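Local coordinates for transglutaminase-like enzymes, putative cysteine protease (Cytophaga hutchinsonii, PDB 3ISR), which is a putative cysteine protease of the transglutaminase-like superfamily and probably hydrolyses peptide bonds through an active-site cysteine, at the interface of chains A and B. Sequence-based numbering; all coordinates share one arbitrary frame. Chains: chain A/B, Transglutaminase-like enzymes, putative cysteine protease.

The interface of chains A and B. Residues chain A 31, 60-62, 71; chain B 111, 114.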
# COMPACT_ATOMS: atom_id res chain seq x y z
N ILE A 31 18.89 -7.99 -21.22
CA ILE A 31 18.02 -7.57 -22.32
C ILE A 31 18.01 -6.05 -22.37
O ILE A 31 17.60 -5.38 -21.40
CB ILE A 31 16.58 -8.11 -22.19
CG1 ILE A 31 16.60 -9.64 -21.99
CG2 ILE A 31 15.77 -7.78 -23.48
CD1 ILE A 31 15.23 -10.26 -21.77
N PHE A 60 15.62 -9.11 -30.96
CA PHE A 60 14.26 -9.67 -31.06
C PHE A 60 13.20 -8.63 -30.68
O PHE A 60 13.51 -7.61 -30.04
CB PHE A 60 14.12 -10.92 -30.16
CG PHE A 60 14.00 -10.59 -28.70
CD1 PHE A 60 15.15 -10.35 -27.93
CD2 PHE A 60 12.75 -10.51 -28.08
CE1 PHE A 60 15.06 -10.04 -26.58
CE2 PHE A 60 12.63 -10.20 -26.73
CZ PHE A 60 13.79 -9.96 -25.97
N SER A 61 11.96 -8.91 -31.07
CA SER A 61 10.81 -8.11 -30.68
C SER A 61 9.71 -9.01 -30.15
O SER A 61 9.64 -10.20 -30.48
CB SER A 61 10.28 -7.32 -31.89
OG SER A 61 11.15 -6.24 -32.21
N TYR A 62 8.86 -8.44 -29.30
CA TYR A 62 7.61 -9.09 -28.93
C TYR A 62 6.70 -9.12 -30.15
O TYR A 62 6.94 -8.39 -31.13
CB TYR A 62 6.92 -8.28 -27.84
CG TYR A 62 7.68 -8.13 -26.52
CD1 TYR A 62 8.71 -9.01 -26.17
CD2 TYR A 62 7.31 -7.15 -25.61
CE1 TYR A 62 9.40 -8.87 -24.96
CE2 TYR A 62 7.96 -7.02 -24.38
CZ TYR A 62 9.01 -7.89 -24.07
OH TYR A 62 9.64 -7.76 -22.87
N ARG A 71 19.72 -8.94 -26.77
CA ARG A 71 20.08 -9.73 -25.61
C ARG A 71 21.42 -10.43 -25.77
O ARG A 71 21.83 -10.81 -26.89
CB ARG A 71 18.97 -10.71 -25.22
CG ARG A 71 18.50 -11.58 -26.34
CD ARG A 71 17.54 -12.63 -25.80
NE ARG A 71 16.89 -13.30 -26.91
CZ ARG A 71 15.86 -14.13 -26.81
NH1 ARG A 71 15.36 -14.69 -27.89
NH2 ARG A 71 15.34 -14.41 -25.61
N GLY B 111 10.92 -14.93 -28.22
CA GLY B 111 10.57 -13.56 -27.91
C GLY B 111 9.17 -13.42 -27.34
O GLY B 111 8.94 -12.56 -26.47
N ILE B 114 9.16 -13.91 -23.40
CA ILE B 114 9.85 -12.91 -22.57
C ILE B 114 8.91 -12.02 -21.75
O ILE B 114 9.19 -11.78 -20.58
CB ILE B 114 10.82 -12.07 -23.42
CG1 ILE B 114 11.92 -12.97 -24.02
CG2 ILE B 114 11.42 -10.91 -22.59
CD1 ILE B 114 12.85 -13.58 -23.00
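B:Ile114 packs its branched side chain among A:Tyr62, A:Phe60, A:Ile31 and A:Arg71 in a small, mainly apolar patch between two copies of the same protein. Its gamma-methyl CG2 meets the edge of the A:Tyr62 ring, 3.7 Å from CE1 and 3.6 Å from the phenol oxygen OH, the two side chains meeting at about a right angle. The other branch serves a different partner: CG1 comes 3.9 Å from CE2 of A:Phe60. With CG1 anti to the carbonyl carbon (chi1 -62°) and CG2 anti to the backbone N, the two branches spread over separate neighbours. On the side of CG2 away from A:Tyr62, A:Ile31 meets B:Ile114 tip to tip, its CD1 3.9 Å from CG2. Replacing A:Tyr62 by alanine removes this ring edge and hydroxyl and would probably leave CG2 of B:Ile114 with a gap on that side, extending to B:Gly111.

The glycine adds backbone contacts. CA of B:Gly111 sits 3.7 Å from CD2 of A:Phe60; it and CG1 of B:Ile114 lie on one side of that ring's plane, displaced beyond its rim. The glycine carbonyl O is 3.6 Å from CD1 of A:Tyr62, a van der Waals approach.

A:Arg71 contributes mainly through its guanidinium, on the same side of the A:Phe60 ring, whose NH2 lies 3.7 Å from CD1 of B:Ile114. CG of A:Phe60 stands 4.1 Å above the guanidinium plane, displaced toward the rim of that group.

In chain A the patch draws on strands 28-32, 58-60 and 69-74 and the loop following 58-60; chain B supplies a loop and the start of 3-10 helix 114-117. Two-fold symmetry repeats it with the chains exchanged, although the structure alone does not establish a biological dimer.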